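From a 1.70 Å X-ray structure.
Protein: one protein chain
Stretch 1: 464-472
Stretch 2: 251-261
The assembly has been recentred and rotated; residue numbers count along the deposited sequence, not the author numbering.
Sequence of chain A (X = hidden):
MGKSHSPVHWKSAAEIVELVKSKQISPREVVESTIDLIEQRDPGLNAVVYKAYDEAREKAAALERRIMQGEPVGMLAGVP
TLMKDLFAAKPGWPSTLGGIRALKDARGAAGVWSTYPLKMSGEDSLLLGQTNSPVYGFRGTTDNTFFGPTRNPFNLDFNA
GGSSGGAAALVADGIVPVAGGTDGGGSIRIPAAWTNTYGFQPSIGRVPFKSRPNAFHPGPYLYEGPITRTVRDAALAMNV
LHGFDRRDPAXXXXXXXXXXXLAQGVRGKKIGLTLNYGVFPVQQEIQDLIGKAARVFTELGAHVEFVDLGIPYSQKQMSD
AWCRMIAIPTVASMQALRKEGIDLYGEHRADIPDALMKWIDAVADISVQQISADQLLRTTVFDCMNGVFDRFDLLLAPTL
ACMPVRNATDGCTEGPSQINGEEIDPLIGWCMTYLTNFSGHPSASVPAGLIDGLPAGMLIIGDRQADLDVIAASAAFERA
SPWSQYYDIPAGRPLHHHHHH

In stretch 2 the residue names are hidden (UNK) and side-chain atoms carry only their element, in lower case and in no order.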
# COMPACT_ATOMS: atom_id res chain seq x y z
N ARG A 464 -11.63 -8.69 -12.50
CA ARG A 464 -10.70 -9.70 -11.96
C ARG A 464 -9.61 -10.02 -12.96
O ARG A 464 -9.87 -10.27 -14.13
CB ARG A 464 -11.48 -10.98 -11.55
CG ARG A 464 -12.41 -10.78 -10.32
CD ARG A 464 -11.67 -10.79 -8.93
NE ARG A 464 -11.07 -12.08 -8.70
CZ ARG A 464 -11.24 -12.88 -7.66
NH1 ARG A 464 -11.95 -12.59 -6.54
NH2 ARG A 464 -10.60 -14.01 -7.70
N GLN A 465 -8.36 -10.02 -12.47
CA GLN A 465 -7.16 -10.36 -13.27
C GLN A 465 -6.83 -9.37 -14.39
O GLN A 465 -5.94 -9.65 -15.21
CB GLN A 465 -7.19 -11.82 -13.76
CG GLN A 465 -6.78 -12.77 -12.60
CD GLN A 465 -7.20 -14.19 -12.88
OE1 GLN A 465 -6.52 -14.93 -13.58
NE2 GLN A 465 -8.35 -14.57 -12.36
N ALA A 466 -7.49 -8.21 -14.39
CA ALA A 466 -7.21 -7.22 -15.42
C ALA A 466 -6.19 -6.18 -14.95
O ALA A 466 -6.35 -4.97 -15.13
CB ALA A 466 -8.53 -6.53 -15.90
N ASP A 467 -5.10 -6.65 -14.36
CA ASP A 467 -4.04 -5.76 -13.92
C ASP A 467 -3.52 -4.87 -15.04
O ASP A 467 -3.24 -3.69 -14.81
CB ASP A 467 -2.84 -6.57 -13.41
CG ASP A 467 -3.20 -7.50 -12.26
OD1 ASP A 467 -3.95 -8.46 -12.52
OD2 ASP A 467 -2.79 -7.21 -11.11
N LEU A 468 -3.39 -5.41 -16.25
CA LEU A 468 -2.80 -4.59 -17.32
C LEU A 468 -3.79 -3.46 -17.71
O LEU A 468 -3.35 -2.38 -18.07
CB LEU A 468 -2.49 -5.44 -18.57
CG LEU A 468 -1.40 -6.50 -18.34
CD1 LEU A 468 -0.90 -7.13 -19.66
CD2 LEU A 468 -0.27 -5.91 -17.62
N ASP A 469 -5.10 -3.69 -17.60
CA ASP A 469 -6.07 -2.62 -17.90
C ASP A 469 -5.88 -1.48 -16.90
O ASP A 469 -6.02 -0.30 -17.24
CB ASP A 469 -7.51 -3.12 -17.77
CG ASP A 469 -7.99 -3.97 -18.95
OD1 ASP A 469 -7.31 -3.99 -20.01
OD2 ASP A 469 -9.08 -4.59 -18.83
N VAL A 470 -5.61 -1.83 -15.65
CA VAL A 470 -5.39 -0.81 -14.61
C VAL A 470 -4.12 -0.03 -14.93
O VAL A 470 -4.11 1.20 -14.84
CB VAL A 470 -5.30 -1.42 -13.21
CG1 VAL A 470 -4.99 -0.34 -12.14
CG2 VAL A 470 -6.62 -2.13 -12.86
N ILE A 471 -3.05 -0.73 -15.29
CA ILE A 471 -1.80 -0.05 -15.68
C ILE A 471 -2.10 0.87 -16.89
O ILE A 471 -1.68 2.02 -16.90
CB ILE A 471 -0.70 -1.05 -16.07
CG1 ILE A 471 -0.21 -1.85 -14.85
CG2 ILE A 471 0.46 -0.34 -16.73
CD1 ILE A 471 0.58 -1.01 -13.81
N ALA A 472 -2.80 0.37 -17.90
CA ALA A 472 -3.02 1.16 -19.13
C ALA A 472 -3.78 2.45 -18.79
O ALA A 472 -3.39 3.57 -19.22
CB ALA A 472 -3.81 0.35 -20.14
N UNK A 251 -2.58 -18.49 -5.86
CA UNK A 251 -1.60 -18.07 -6.86
C UNK A 251 -2.04 -18.38 -8.28
O UNK A 251 -2.51 -19.50 -8.57
c UNK A 251 -0.25 -18.80 -6.61
o UNK A 251 0.72 -18.26 -7.49
N UNK A 252 -1.82 -17.42 -9.18
CA UNK A 252 -2.11 -17.60 -10.60
C UNK A 252 -0.87 -18.04 -11.37
O UNK A 252 0.19 -17.47 -11.22
c UNK A 252 -2.53 -16.23 -11.18
c UNK A 252 -3.96 -14.19 -10.97
c UNK A 252 -4.99 -16.44 -10.58
c UNK A 252 -3.71 -15.62 -10.44
N UNK A 253 -1.01 -19.07 -12.20
CA UNK A 253 0.16 -19.55 -12.92
C UNK A 253 0.20 -18.86 -14.28
O UNK A 253 -0.03 -19.48 -15.33
n UNK A 253 1.53 -23.87 -13.00
c UNK A 253 1.42 -22.83 -13.98
n UNK A 253 3.81 -24.19 -13.20
c UNK A 253 1.53 -21.56 -13.40
c UNK A 253 0.13 -21.07 -13.04
c UNK A 253 2.66 -24.52 -12.69
n UNK A 253 2.63 -25.49 -11.79
N UNK A 254 0.44 -17.55 -14.26
CA UNK A 254 0.51 -16.78 -15.49
C UNK A 254 1.63 -15.76 -15.40
O UNK A 254 1.97 -15.30 -14.31
c UNK A 254 -2.11 -16.71 -15.27
c UNK A 254 -0.87 -14.66 -16.22
c UNK A 254 -0.88 -16.17 -16.00
N UNK A 255 2.22 -15.48 -16.56
CA UNK A 255 3.32 -14.53 -16.67
C UNK A 255 2.86 -13.38 -17.54
O UNK A 255 2.30 -13.60 -18.63
c UNK A 255 5.00 -16.41 -16.55
n UNK A 255 7.98 -18.77 -16.92
c UNK A 255 6.73 -18.19 -16.33
c UNK A 255 4.54 -15.18 -17.31
c UNK A 255 6.24 -17.02 -17.17
N UNK A 256 3.07 -12.16 -17.04
CA UNK A 256 2.66 -10.94 -17.76
C UNK A 256 3.85 -10.01 -17.93
O UNK A 256 4.82 -10.09 -17.19
c UNK A 256 -0.41 -11.22 -18.01
c UNK A 256 -0.58 -10.04 -15.76
c UNK A 256 0.30 -10.91 -16.68
c UNK A 256 1.61 -10.18 -16.95
N UNK A 257 3.76 -9.10 -18.90
CA UNK A 257 4.70 -8.01 -18.95
C UNK A 257 3.90 -6.73 -18.70
O UNK A 257 3.20 -6.23 -19.57
c UNK A 257 6.28 -6.74 -20.49
c UNK A 257 5.42 -7.97 -20.31
o UNK A 257 6.77 -6.50 -21.63
o UNK A 257 6.48 -6.00 -19.51
N UNK A 258 4.00 -6.22 -17.49
CA UNK A 258 3.23 -5.05 -17.10
C UNK A 258 3.61 -3.82 -17.93
O UNK A 258 2.81 -2.90 -18.10
c UNK A 258 3.47 -4.77 -15.60
c UNK A 258 0.77 -5.89 -13.14
c UNK A 258 2.64 -5.65 -14.70
c UNK A 258 1.06 -7.27 -13.01
c UNK A 258 1.56 -5.11 -14.01
c UNK A 258 2.14 -7.83 -13.70
c UNK A 258 2.93 -7.01 -14.54
N UNK A 259 4.86 -3.77 -18.41
CA UNK A 259 5.27 -2.58 -19.17
C UNK A 259 4.58 -2.52 -20.53
O UNK A 259 4.54 -1.47 -21.17
c UNK A 259 6.82 -2.48 -19.36
c UNK A 259 7.54 -2.57 -18.02
o UNK A 259 7.27 -3.53 -20.22
N UNK A 260 4.05 -3.65 -20.99
CA UNK A 260 3.43 -3.71 -22.30
C UNK A 260 2.14 -2.88 -22.35
O UNK A 260 1.68 -2.50 -23.43
c UNK A 260 3.14 -5.15 -22.74
o UNK A 260 2.06 -5.72 -22.00
N UNK A 261 1.57 -2.60 -21.19
CA UNK A 261 0.31 -1.86 -21.10
C UNK A 261 0.51 -0.34 -21.02
O UNK A 261 -0.46 0.43 -21.16
c UNK A 261 -0.45 -2.33 -19.87

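Position 251 carries one carbon and then one oxygen, the pattern of a hydroxymethyl group, and lies out of reach of stretch 1. It is Ser251. Position 252 has four carbons, forked at the second. Its CA-to-CB bond points toward stretch 1, and one branch carbon lies 3.6 Å from CG of Gln465. The fork past CB identifies Leu252.

Position 253 has three carbons, a nitrogen, then a carbon carrying two more nitrogens. This guanidinium is Arg253, which makes no contact with stretch 1. Position 254 has three carbons, branched at CB, out of reach of stretch 1. It is Val254. Position 255 has four carbons in a row ending in nitrogen, an extended chain far from stretch 1. It is Lys255.

Position 256 again has four carbons forked at the second. A branch carbon sits 4.4 Å from CD1 of Leu468, a loose apolar contact. It is Leu256. At position 257 there are two carbons, the second carrying two oxygens. CA-to-CB points away from stretch 1, but the backbone O is 4.0 Å from CD2 of Leu468. The short carboxylate is Asp257.

Position 258 has one carbon and then a six-carbon ring with no heteroatom. CD2 of Leu468 lies over one ring face, and CG1 of Ile471 is at the edge. The bare ring is Phe258. Its CE2 is 3.7 Å from CB of Asp467, and its CD2 is 3.8 Å from CG1 of Ile471.

Position 259 has one carbon bearing an oxygen and a carbon, and it points away from stretch 1. It is Thr259, whose OG1 donates to OD1 of Asp257 at 2.7 Å. Position 260 has one carbon and one oxygen. The oxygen is 4.0 Å from CD1 of Leu468. It is Ser260, and its OG donates to O of Asp257 at 2.7 Å, a bond within the turn. Position 261 has a single carbon, pointing toward stretch 1, 3.4 Å from O of Leu468. It is Ala261.

No hydrogen bond crosses between the stretches; the contact works mainly by apolar packing. Leu468 reaches into the turn, with its CD2 3.6 Å from CA of Phe258. Ile471 packs against the same ring and places CG2 3.8 Å from CB of Ala261. The small Ala261 side chain lies close to the helix, its CB 3.9 Å from CB of Leu468. There CA of Ala472 makes a CA-H...O contact with O of Ala261 at 3.3 Å.

Stretch 2 (251-261) SLRVKLDFTSA
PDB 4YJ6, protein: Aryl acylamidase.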